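Local coordinates for protein aldehyde dehydrogenase 12 (Zea mays, PDB 6D97) that oxidises L-glutamate gamma-semialdehyde to glutamate with NAD+ as electron acceptor, the last step of proline catabolism in plants, at residues L302-Q307 and M336-W340; C323-K327 and I363-L367; L346-K350 and V389-G393; T463-N469 and G489-T494; V482-Y487 and H501-G507. Residue numbers count along the deposited sequence, not the author numbering.

Contact 1 (L302-Q307 and M336-W340); sequences LGPDVQ and MHKNW
Leu302 ends strand 298-302 and Gly303 to Gln307 continue as loop, beside the end of strand 331-337 and residues 338-340, whose backbone angles are helical. Leu302 and Met336 are in register (CA-CA 5.2 Å), as are Val306 and Trp340 (6.1 Å). The indole of Trp340 (chi1 m, chi2 85°) slots between two methyls: Leu302 CD1 lies over one face, 3.9 Å from the five-membered-ring centroid, and Val306 CG2 over the opposite face at 3.6 Å, both CH-pi contacts. The contact lies at the C-terminal ends of these two neighbouring parallel strands of the aldehyde dehydrogenase fold, which helix 309-321 connects. Trp340 NE1 donates weakly to Gly303 O (2.9 Å) and, also weakly, to water 1 (3.4 Å), which is also hydrogen-bonded to Asp305 O (2.6 Å). Asn339 ND2 makes the straight bond, to Pro304 O at 2.9 Å. Within the bend, Trp340 N donates to His337 O (2.8 Å) and Asn339 N to His337 ND1 (3.1 Å), holding the imidazole (chi1 t) with one face under Pro304 CB, 3.8 Å from the ring centroid. Leu302 O is bound by the Tyr443 hydroxyl, and the Asp305 carboxylate by Ser468 OG and Asn469 N.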
# COMPACT_ATOMS: atom_id res chain seq x y z
N LEU A 302 -5.30 34.34 2.77
CA LEU A 302 -5.88 34.48 4.10
C LEU A 302 -7.39 34.37 3.99
O LEU A 302 -8.02 35.07 3.20
CB LEU A 302 -5.50 35.82 4.73
CG LEU A 302 -4.03 36.25 4.81
CD1 LEU A 302 -3.92 37.58 5.53
CD2 LEU A 302 -3.17 35.20 5.50
N GLY A 303 -7.97 33.47 4.79
CA GLY A 303 -9.40 33.29 4.80
C GLY A 303 -10.10 34.39 5.57
O GLY A 303 -9.49 35.34 6.07
N PRO A 304 -11.43 34.27 5.67
CA PRO A 304 -12.21 35.31 6.35
C PRO A 304 -12.10 35.29 7.86
O PRO A 304 -12.38 36.31 8.50
CB PRO A 304 -13.64 35.01 5.90
CG PRO A 304 -13.65 33.54 5.67
CD PRO A 304 -12.28 33.18 5.16
N ASP A 305 -11.70 34.17 8.47
CA ASP A 305 -11.73 34.03 9.92
C ASP A 305 -10.42 34.54 10.51
O ASP A 305 -9.42 33.82 10.61
CB ASP A 305 -11.99 32.58 10.31
CG ASP A 305 -11.12 31.60 9.55
OD1 ASP A 305 -10.82 31.87 8.36
OD2 ASP A 305 -10.73 30.57 10.13
N VAL A 306 -10.42 35.81 10.92
CA VAL A 306 -9.23 36.44 11.46
C VAL A 306 -8.96 35.93 12.87
O VAL A 306 -9.84 35.96 13.74
CB VAL A 306 -9.37 37.97 11.45
CG1 VAL A 306 -8.11 38.63 12.00
CG2 VAL A 306 -9.68 38.46 10.05
N GLN A 307 -7.73 35.47 13.11
CA GLN A 307 -7.31 35.00 14.43
C GLN A 307 -5.80 34.76 14.40
O GLN A 307 -5.19 34.66 13.33
CB GLN A 307 -8.04 33.72 14.84
CG GLN A 307 -7.78 32.55 13.92
CD GLN A 307 -8.70 31.38 14.18
OE1 GLN A 307 -9.70 31.20 13.49
NE2 GLN A 307 -8.37 30.58 15.19
N MET A 336 -4.93 38.92 0.79
CA MET A 336 -5.51 39.24 2.09
C MET A 336 -7.02 39.39 1.98
O MET A 336 -7.50 40.26 1.24
CB MET A 336 -4.90 40.52 2.66
CG MET A 336 -3.43 40.47 3.02
SD MET A 336 -2.94 42.03 3.77
CE MET A 336 -4.20 42.17 5.04
N HIS A 337 -7.77 38.57 2.71
CA HIS A 337 -9.20 38.81 2.84
C HIS A 337 -9.43 40.14 3.54
O HIS A 337 -8.69 40.51 4.46
CB HIS A 337 -9.87 37.68 3.62
CG HIS A 337 -11.36 37.68 3.52
ND1 HIS A 337 -12.15 38.66 4.09
CD2 HIS A 337 -12.22 36.82 2.92
CE1 HIS A 337 -13.42 38.41 3.84
NE2 HIS A 337 -13.49 37.30 3.13
N LYS A 338 -10.46 40.87 3.10
CA LYS A 338 -10.70 42.22 3.61
C LYS A 338 -10.83 42.25 5.13
O LYS A 338 -10.48 43.25 5.76
CB LYS A 338 -11.97 42.79 2.96
CG LYS A 338 -12.12 44.30 3.11
CD LYS A 338 -13.38 44.79 2.41
CE LYS A 338 -13.53 46.30 2.52
NZ LYS A 338 -13.65 46.75 3.94
N ASN A 339 -11.30 41.15 5.73
CA ASN A 339 -11.44 41.09 7.18
C ASN A 339 -10.10 41.29 7.88
O ASN A 339 -10.06 41.75 9.03
CB ASN A 339 -12.06 39.77 7.61
CG ASN A 339 -13.46 39.58 7.06
OD1 ASN A 339 -14.06 40.52 6.52
ND2 ASN A 339 -14.00 38.38 7.21
N TRP A 340 -8.99 40.95 7.22
CA TRP A 340 -7.67 41.07 7.82
C TRP A 340 -7.10 42.48 7.73
O TRP A 340 -6.05 42.74 8.34
CB TRP A 340 -6.70 40.09 7.16
CG TRP A 340 -6.83 38.67 7.62
CD1 TRP A 340 -7.69 37.73 7.13
CD2 TRP A 340 -6.07 38.03 8.65
NE1 TRP A 340 -7.52 36.54 7.80
CE2 TRP A 340 -6.53 36.69 8.73
CE3 TRP A 340 -5.04 38.44 9.50
CZ2 TRP A 340 -6.00 35.78 9.64
CZ3 TRP A 340 -4.52 37.53 10.41
CH2 TRP A 340 -5.00 36.21 10.47
O HOH W 1 -8.33 33.26 8.33

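Contact 2 (C323-K327 and I363-L367); sequences CSGQK and IGPVL
The 323-327 loop carries the Gly-Gln pair of the aldehyde dehydrogenase cysteine signature, which in this family leads into the nucleophilic cysteine; the buried loop 363-367 packs against it. Cys323, Ser324 and Gly325 have positive phi (57°, 55° and 73°), and Gln326 centres an inverse gamma turn (-84/60); 363-367 is irregular, with Gly364 at -173/-166. Ser324 and Ile363 are in register (CA-CA 5.2 Å). Gln326 reaches across with chi1 m, chi2 t and chi3 107°. Its OE1 accepts from Leu367 N at 2.8 Å, while its NE2 donates to Cys323 O (3.1 Å) and, weakly, to Pro365 O (3.0 Å). Ser324 (chi1 m) accepts a weak bond at OG from Gly364 N (2.8 Å), and Ser324 CB comes 4.4 Å from Val366 CG2. Leu367, whose side chain lies about 7 Å from the bound NAD, and Gln326 both touch Phe198 of the NAD pocket. Backbone groups engage both ends of the Gln326 amide, so polar side-chain-to-main-chain bonds, not apolar packing, join the loops.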
# COMPACT_ATOMS: atom_id res chain seq x y z
N CYS A 323 16.18 33.62 4.54
CA CYS A 323 17.16 33.49 3.46
C CYS A 323 17.02 34.59 2.42
O CYS A 323 17.41 34.40 1.26
CB CYS A 323 17.06 32.12 2.77
SG CYS A 323 17.12 30.71 3.91
N SER A 324 16.47 35.74 2.81
CA SER A 324 16.18 36.84 1.89
C SER A 324 15.33 36.37 0.71
O SER A 324 15.55 36.74 -0.44
CB SER A 324 17.47 37.50 1.40
OG SER A 324 18.40 37.66 2.46
N GLY A 325 14.35 35.51 1.01
CA GLY A 325 13.42 35.01 0.02
C GLY A 325 13.99 34.00 -0.95
O GLY A 325 13.27 33.57 -1.86
N GLN A 326 15.25 33.59 -0.79
CA GLN A 326 15.89 32.68 -1.74
C GLN A 326 15.53 31.22 -1.42
O GLN A 326 16.38 30.37 -1.14
CB GLN A 326 17.39 32.90 -1.74
CG GLN A 326 17.78 34.29 -2.23
CD GLN A 326 19.24 34.58 -2.06
OE1 GLN A 326 20.00 34.61 -3.03
NE2 GLN A 326 19.66 34.79 -0.81
N LYS A 327 14.23 30.95 -1.46
CA LYS A 327 13.68 29.60 -1.38
C LYS A 327 12.72 29.40 -2.54
O LYS A 327 11.92 30.29 -2.85
CB LYS A 327 12.95 29.37 -0.05
CG LYS A 327 13.81 29.59 1.18
CD LYS A 327 13.03 29.31 2.46
CE LYS A 327 13.95 29.01 3.62
NZ LYS A 327 13.21 28.86 4.90
N ILE A 363 18.74 39.22 6.79
CA ILE A 363 18.68 39.74 5.43
C ILE A 363 20.10 39.67 4.90
O ILE A 363 21.07 39.71 5.67
CB ILE A 363 18.12 41.19 5.36
CG1 ILE A 363 17.78 41.57 3.91
CG2 ILE A 363 19.13 42.18 5.92
CD1 ILE A 363 16.60 40.83 3.34
N GLY A 364 20.25 39.51 3.59
CA GLY A 364 21.58 39.38 3.04
C GLY A 364 21.69 39.36 1.53
O GLY A 364 20.76 39.71 0.80
N PRO A 365 22.86 38.96 1.05
CA PRO A 365 23.11 38.94 -0.40
C PRO A 365 22.09 38.09 -1.14
O PRO A 365 21.61 37.08 -0.63
CB PRO A 365 24.52 38.34 -0.51
CG PRO A 365 25.14 38.54 0.83
CD PRO A 365 24.01 38.45 1.81
N VAL A 366 21.75 38.53 -2.35
CA VAL A 366 20.80 37.86 -3.22
C VAL A 366 21.59 37.43 -4.45
O VAL A 366 21.93 38.25 -5.30
CB VAL A 366 19.62 38.76 -3.60
CG1 VAL A 366 18.66 38.02 -4.49
CG2 VAL A 366 18.92 39.26 -2.34
N LEU A 367 21.86 36.13 -4.55
CA LEU A 367 22.92 35.66 -5.43
C LEU A 367 22.52 35.65 -6.90
O LEU A 367 23.41 35.56 -7.76
CB LEU A 367 23.37 34.25 -5.01
CG LEU A 367 23.99 34.10 -3.62
CD1 LEU A 367 24.85 32.85 -3.54
CD2 LEU A 367 24.79 35.33 -3.24

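Contact 3 (L346-K350 and V389-G393); sequences LEKMK and VLFGG
In the aldehyde dehydrogenase fold a helix packs on the strand outermost in this chain's large mixed sheet: residues 346-350 are regular helix, 389-391 the end of strand 388-391. Their axes pass 8.8 Å apart, with N-to-C directions at 62°, and Lys350 and Phe391 bring their CA atoms within 5.9 Å. A classic beta bulge shapes the strand. Leu390 (-83/-43) and Phe391 (-160/167) both face Ala412 on strand 411-414, so consecutive CA-to-CB bonds both point toward the helix. Gly392 and Gly393 follow, both at positive phi. Phe391 (chi1 p at 45°, chi2 86°) lays one ring face against the helix backbone, with Met349 O 3.9 Å from its CZ. Met349, chi1 m, chi2 t and chi3 p, sets its CB 4.1 Å from Phe391 CE2. Leu346 and Leu390, both m,t, meet tip to tip, Leu346 CD2 to Leu390 CD1 at 3.9 Å, both also touching Val440 of strand 437-443. Lys350 is extended through chi3 (t,t,t) with chi4 m: its CD passes 3.9 Å from Leu390 O, but its end leads away to a salt bridge with Glu354. At its root, Lys350 CA sits 4.0 Å from the Phe391 ring centroid, a CH-pi contact 23° off the normal.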
# COMPACT_ATOMS: atom_id res chain seq x y z
N LEU A 346 -0.54 43.74 8.59
CA LEU A 346 0.46 44.42 7.77
C LEU A 346 1.40 45.26 8.62
O LEU A 346 2.61 45.34 8.34
CB LEU A 346 -0.23 45.29 6.72
CG LEU A 346 -0.79 44.59 5.48
CD1 LEU A 346 -1.47 45.59 4.56
CD2 LEU A 346 0.32 43.84 4.75
N GLU A 347 0.87 45.89 9.67
CA GLU A 347 1.72 46.66 10.59
C GLU A 347 2.74 45.76 11.27
O GLU A 347 3.91 46.13 11.40
CB GLU A 347 0.85 47.38 11.62
CG GLU A 347 0.05 48.55 11.07
CD GLU A 347 -1.12 48.11 10.20
OE1 GLU A 347 -1.48 46.92 10.25
OE2 GLU A 347 -1.66 48.96 9.45
N LYS A 348 2.32 44.57 11.71
CA LYS A 348 3.25 43.63 12.32
C LYS A 348 4.24 43.09 11.29
O LYS A 348 5.42 42.88 11.61
CB LYS A 348 2.50 42.47 12.98
CG LYS A 348 1.59 42.90 14.12
CD LYS A 348 0.61 41.80 14.48
CE LYS A 348 -0.36 42.24 15.57
NZ LYS A 348 0.32 42.49 16.87
N MET A 349 3.79 42.88 10.05
CA MET A 349 4.70 42.42 9.00
C MET A 349 5.77 43.47 8.71
O MET A 349 6.93 43.12 8.47
CB MET A 349 3.91 42.11 7.72
CG MET A 349 3.28 40.72 7.72
SD MET A 349 2.07 40.50 6.40
CE MET A 349 3.09 40.71 4.94
N LYS A 350 5.40 44.74 8.74
CA LYS A 350 6.37 45.81 8.56
C LYS A 350 7.41 45.79 9.67
O LYS A 350 8.62 45.80 9.41
CB LYS A 350 5.66 47.16 8.51
CG LYS A 350 6.57 48.35 8.29
CD LYS A 350 5.78 49.58 7.88
CE LYS A 350 6.68 50.79 7.69
NZ LYS A 350 7.41 51.12 8.95
N VAL A 389 4.16 50.91 -2.17
CA VAL A 389 5.12 50.17 -1.36
C VAL A 389 4.61 50.14 0.08
O VAL A 389 4.37 51.18 0.69
CB VAL A 389 6.51 50.80 -1.43
CG1 VAL A 389 7.50 50.01 -0.57
CG2 VAL A 389 6.98 50.88 -2.87
N LEU A 390 4.44 48.93 0.63
CA LEU A 390 4.00 48.80 2.01
C LEU A 390 5.17 48.94 2.98
O LEU A 390 5.05 49.61 4.01
CB LEU A 390 3.28 47.47 2.21
CG LEU A 390 1.97 47.29 1.45
CD1 LEU A 390 1.48 45.86 1.59
CD2 LEU A 390 0.90 48.28 1.93
N PHE A 391 6.31 48.32 2.67
CA PHE A 391 7.53 48.56 3.42
C PHE A 391 8.73 48.15 2.57
O PHE A 391 8.59 47.50 1.53
CB PHE A 391 7.53 47.84 4.77
CG PHE A 391 7.06 46.41 4.72
CD1 PHE A 391 7.95 45.38 4.42
CD2 PHE A 391 5.74 46.09 5.00
CE1 PHE A 391 7.52 44.07 4.39
CE2 PHE A 391 5.31 44.78 4.96
CZ PHE A 391 6.20 43.76 4.65
N GLY A 392 9.91 48.56 3.03
CA GLY A 392 11.12 48.27 2.27
C GLY A 392 11.21 49.13 1.02
O GLY A 392 10.82 50.30 1.01
N GLY A 393 11.72 48.53 -0.05
CA GLY A 393 11.88 49.24 -1.30
C GLY A 393 13.17 50.00 -1.45
O GLY A 393 13.32 50.76 -2.42

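Contact 4 (T463-N469 and G489-T494)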
# COMPACT_ATOMS: atom_id res chain seq x y z
N THR A 463 4.51 25.53 -3.99
CA THR A 463 3.95 25.61 -2.65
C THR A 463 2.85 26.66 -2.59
O THR A 463 2.72 27.52 -3.46
CB THR A 463 5.02 25.91 -1.60
OG1 THR A 463 5.56 27.22 -1.82
CG2 THR A 463 6.14 24.89 -1.69
N ALA A 464 2.05 26.57 -1.53
CA ALA A 464 0.91 27.44 -1.32
C ALA A 464 0.44 27.26 0.12
O ALA A 464 0.69 26.23 0.75
CB ALA A 464 -0.23 27.12 -2.29
N ALA A 465 -0.23 28.29 0.63
CA ALA A 465 -0.76 28.28 1.98
C ALA A 465 -2.14 28.90 2.00
O ALA A 465 -2.38 29.93 1.37
CB ALA A 465 0.16 29.04 2.95
N ILE A 466 -3.05 28.26 2.73
CA ILE A 466 -4.41 28.74 2.91
C ILE A 466 -4.60 28.94 4.41
O ILE A 466 -4.80 27.97 5.16
CB ILE A 466 -5.46 27.78 2.34
CG1 ILE A 466 -5.02 27.29 0.96
CG2 ILE A 466 -6.82 28.47 2.26
CD1 ILE A 466 -5.69 26.02 0.53
N VAL A 467 -4.52 30.19 4.86
CA VAL A 467 -4.55 30.51 6.29
C VAL A 467 -6.01 30.70 6.67
O VAL A 467 -6.58 31.79 6.54
CB VAL A 467 -3.69 31.73 6.62
CG1 VAL A 467 -3.73 32.01 8.11
CG2 VAL A 467 -2.26 31.51 6.14
N SER A 468 -6.62 29.62 7.15
CA SER A 468 -8.01 29.57 7.59
C SER A 468 -8.23 28.22 8.26
O SER A 468 -7.59 27.23 7.90
CB SER A 468 -8.98 29.75 6.41
OG SER A 468 -10.30 29.37 6.78
N ASN A 469 -9.14 28.20 9.23
CA ASN A 469 -9.58 26.96 9.85
C ASN A 469 -11.01 26.59 9.48
O ASN A 469 -11.51 25.56 9.95
CB ASN A 469 -9.45 27.05 11.38
CG ASN A 469 -8.10 26.58 11.86
OD1 ASN A 469 -7.21 26.29 11.06
ND2 ASN A 469 -7.93 26.50 13.17
N GLY A 489 -4.71 25.64 7.06
CA GLY A 489 -4.92 25.79 8.48
C GLY A 489 -4.46 27.17 8.92
O GLY A 489 -3.81 27.87 8.14
N ILE A 490 -4.80 27.57 10.14
CA ILE A 490 -4.39 28.90 10.60
C ILE A 490 -2.87 28.99 10.75
O ILE A 490 -2.32 30.09 10.71
CB ILE A 490 -5.10 29.27 11.91
CG1 ILE A 490 -5.22 30.79 12.04
CG2 ILE A 490 -4.38 28.68 13.11
CD1 ILE A 490 -6.03 31.45 10.93
N ARG A 491 -2.19 27.85 10.90
CA ARG A 491 -0.74 27.81 10.99
C ARG A 491 -0.08 27.48 9.65
O ARG A 491 1.09 27.09 9.62
CB ARG A 491 -0.30 26.81 12.06
CG ARG A 491 -0.80 27.15 13.46
CD ARG A 491 -0.37 26.11 14.48
NE ARG A 491 1.07 26.08 14.69
CZ ARG A 491 1.68 25.32 15.59
NH1 ARG A 491 0.97 24.52 16.38
NH2 ARG A 491 3.00 25.36 15.71
N ALA A 492 -0.81 27.64 8.55
CA ALA A 492 -0.28 27.29 7.24
C ALA A 492 0.87 28.21 6.86
O ALA A 492 0.87 29.41 7.16
CB ALA A 492 -1.38 27.35 6.18
N ARG A 493 1.86 27.63 6.18
CA ARG A 493 3.05 28.33 5.72
C ARG A 493 3.31 27.95 4.27
O ARG A 493 2.66 27.05 3.72
CB ARG A 493 4.26 27.96 6.59
CG ARG A 493 4.60 26.47 6.57
CD ARG A 493 5.51 26.07 7.72
NE ARG A 493 6.23 24.84 7.43
CZ ARG A 493 5.79 23.62 7.70
NH1 ARG A 493 4.61 23.46 8.29
NH2 ARG A 493 6.52 22.56 7.39
N THR A 494 4.25 28.64 3.63
CA THR A 494 4.68 28.24 2.30
C THR A 494 6.04 27.56 2.28
O THR A 494 6.33 26.82 1.34
CB THR A 494 4.72 29.44 1.35
OG1 THR A 494 5.78 30.32 1.72
CG2 THR A 494 3.40 30.19 1.38
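Small apolar groups make the centre: Ala465 CB lies 4.0 Å from Ala492 CB and 3.8 Å from Thr494 CG2. Alongside, Val467 spreads its two methyls, CG1 to Ile490 CD1 (3.7 Å) and CG2 to Ala492 CB (4.3 Å). Ile466 points its CA-to-CB bond away and packs on helix 471-479, so strand 463-467 is clad by that helix on one face and by 489-494 on the other. Outward, Gly489 N donates to Ile466 O (3.0 Å), Val467 CA makes a CA-H...O contact to Gly489 O (3.3 Å), and Ser468 N bonds weakly to the same oxygen (3.5 Å). Gly489 O also accepts from Ala492 N (3.0 Å), closing a type I turn. At the polar end, Asn469 OD1 accepts from Ile490 N (2.9 Å), while its ND2 binds Val534 O of the second subunit. Strands 463-467 and 485-488, joined by helix 471-479, form a parallel beta-alpha-beta crossover of the aldehyde dehydrogenase fold; 489-494 runs back along the sheet face opposite that helix.

Contact 5 (V482-Y487 and H501-G507); sequences VNGTTY and HWFGPAG
Val482 (chi1 t) starts the approach: its CG1 is 4.0 Å from Ala506 CB, which also sits 3.3 Å from Val482 O. Segment 501-507 is irregular loop, Gly504 at 162/164 and Gly507 at positive phi (80/20). Asn483 turns its CA-to-CB bond away; its side-chain ND2 donates to Thr463 O and OD1 bonds His461, while its main-chain O accepts from Thr486 OG1 (2.7 Å). Gly484 (-70/-18) makes the tightest backbone meeting, CA to CA 4.1 Å with Ala506. Its CA lies 3.5 Å from Ala506 CB and makes a CA-H...O contact to Gly504 O (3.3 Å); a CB would clash with that oxygen. Thr485, in rotamer m, begins the strand and donates from OG1 to Gly504 O (3.0 Å), the same oxygen that Trp502 NE1 reaches weakly (3.2 Å), and Thr485 CG2 lies 3.7 Å from Trp502 O. Tyr487 (chi1 m) brings its OH 3.4 Å from CE1 at the edge of the His501 ring, centroids 5.8 Å apart and planes at 72°; His501 ND1 is held by Trp502 O (3.0 Å). Residues 485-487 also pair in parallel with a strand of the second subunit, the subunit-bridging sheet characteristic of aldehyde dehydrogenases.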
# COMPACT_ATOMS: atom_id res chain seq x y z
N VAL A 482 -4.00 23.67 -7.34
CA VAL A 482 -3.15 22.61 -7.88
C VAL A 482 -1.89 22.37 -7.04
O VAL A 482 -1.45 21.22 -6.90
CB VAL A 482 -2.77 22.93 -9.34
CG1 VAL A 482 -1.72 21.95 -9.86
CG2 VAL A 482 -4.00 22.90 -10.24
N ASN A 483 -1.34 23.44 -6.46
CA ASN A 483 0.06 23.48 -6.02
C ASN A 483 0.48 22.23 -5.24
O ASN A 483 -0.22 21.78 -4.33
CB ASN A 483 0.30 24.73 -5.18
CG ASN A 483 0.36 25.98 -6.01
OD1 ASN A 483 -0.31 26.08 -7.05
ND2 ASN A 483 1.16 26.94 -5.58
N GLY A 484 1.64 21.68 -5.61
CA GLY A 484 1.98 20.33 -5.20
C GLY A 484 2.28 20.18 -3.72
O GLY A 484 2.27 19.07 -3.19
N THR A 485 2.56 21.29 -3.04
CA THR A 485 2.85 21.27 -1.61
C THR A 485 2.07 22.42 -0.97
O THR A 485 2.59 23.52 -0.78
CB THR A 485 4.34 21.39 -1.33
OG1 THR A 485 5.06 20.50 -2.19
CG2 THR A 485 4.61 21.01 0.11
N THR A 486 0.82 22.14 -0.62
CA THR A 486 -0.10 23.14 -0.12
C THR A 486 -0.37 22.90 1.36
O THR A 486 -0.71 21.78 1.76
CB THR A 486 -1.41 23.11 -0.90
OG1 THR A 486 -1.15 23.36 -2.29
CG2 THR A 486 -2.36 24.17 -0.37
N TYR A 487 -0.22 23.95 2.16
CA TYR A 487 -0.50 23.90 3.59
C TYR A 487 -1.82 24.60 3.87
O TYR A 487 -2.12 25.64 3.27
CB TYR A 487 0.62 24.56 4.40
CG TYR A 487 2.00 23.95 4.20
CD1 TYR A 487 2.72 24.19 3.04
CD2 TYR A 487 2.58 23.16 5.18
CE1 TYR A 487 3.98 23.65 2.85
CE2 TYR A 487 3.83 22.61 5.01
CZ TYR A 487 4.53 22.86 3.84
OH TYR A 487 5.78 22.32 3.67
N HIS A 501 7.32 14.64 4.78
CA HIS A 501 6.29 14.64 3.77
C HIS A 501 6.84 15.21 2.46
O HIS A 501 7.91 15.81 2.42
CB HIS A 501 5.03 15.40 4.22
CG HIS A 501 5.23 16.87 4.42
ND1 HIS A 501 5.31 17.76 3.37
CD2 HIS A 501 5.34 17.60 5.55
CE1 HIS A 501 5.47 18.98 3.85
NE2 HIS A 501 5.49 18.91 5.17
N TRP A 502 6.07 14.96 1.41
CA TRP A 502 6.46 15.31 0.05
C TRP A 502 6.73 16.81 -0.09
O TRP A 502 6.04 17.64 0.50
CB TRP A 502 5.34 14.88 -0.90
CG TRP A 502 5.37 15.45 -2.28
CD1 TRP A 502 5.01 16.72 -2.66
CD2 TRP A 502 5.72 14.76 -3.48
NE1 TRP A 502 5.16 16.86 -4.02
CE2 TRP A 502 5.58 15.67 -4.54
CE3 TRP A 502 6.15 13.45 -3.75
CZ2 TRP A 502 5.87 15.33 -5.87
CZ3 TRP A 502 6.43 13.11 -5.07
CH2 TRP A 502 6.28 14.05 -6.11
N PHE A 503 7.75 17.13 -0.88
CA PHE A 503 7.93 18.47 -1.42
C PHE A 503 8.16 18.34 -2.92
O PHE A 503 9.01 17.55 -3.36
CB PHE A 503 9.11 19.21 -0.77
CG PHE A 503 9.39 20.56 -1.38
CD1 PHE A 503 8.78 21.70 -0.90
CD2 PHE A 503 10.26 20.69 -2.46
CE1 PHE A 503 9.04 22.94 -1.46
CE2 PHE A 503 10.51 21.93 -3.03
CZ PHE A 503 9.91 23.05 -2.52
N GLY A 504 7.42 19.12 -3.69
CA GLY A 504 7.49 19.06 -5.13
C GLY A 504 6.27 19.70 -5.75
O GLY A 504 5.25 19.91 -5.09
N PRO A 505 6.34 20.02 -7.03
CA PRO A 505 5.21 20.64 -7.72
C PRO A 505 4.15 19.60 -8.06
O PRO A 505 4.32 18.41 -7.85
CB PRO A 505 5.86 21.23 -8.98
CG PRO A 505 6.97 20.28 -9.28
CD PRO A 505 7.49 19.83 -7.94
N ALA A 506 3.02 20.09 -8.58
CA ALA A 506 1.98 19.25 -9.15
C ALA A 506 1.58 19.79 -10.51
O ALA A 506 1.99 20.88 -10.92
CB ALA A 506 0.75 19.18 -8.24
N GLY A 507 0.76 19.02 -11.22
CA GLY A 507 0.29 19.42 -12.53
C GLY A 507 1.27 19.19 -13.66
O GLY A 507 1.13 19.80 -14.72

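Contacts 1, 3, 4 and 5 all reach one seven-stranded sheet; contact 2 joins two loops near the bound NAD. Contacts 2, 4 and 5 are buried, whereas 1 and 3 are partly exposed and touch no other subunit. Contacts 3 and 5 lie at the sheet's two outermost strands within the chain, about 28 Å apart between centres: the first is apolar and without hydrogen bonds. Contacts 4 and 5 both meet the second subunit, where strand 485-488 continues the sheet. Contact 4 adjoins both 1 and 5 through probable backbone hydrogen bonds, Gly303 N to Val467 O (2.8 Å) and Ile466 N to Tyr487 O (2.8 Å). Tryptophan CH-pi packing marks contact 1, small-residue packing contact 4.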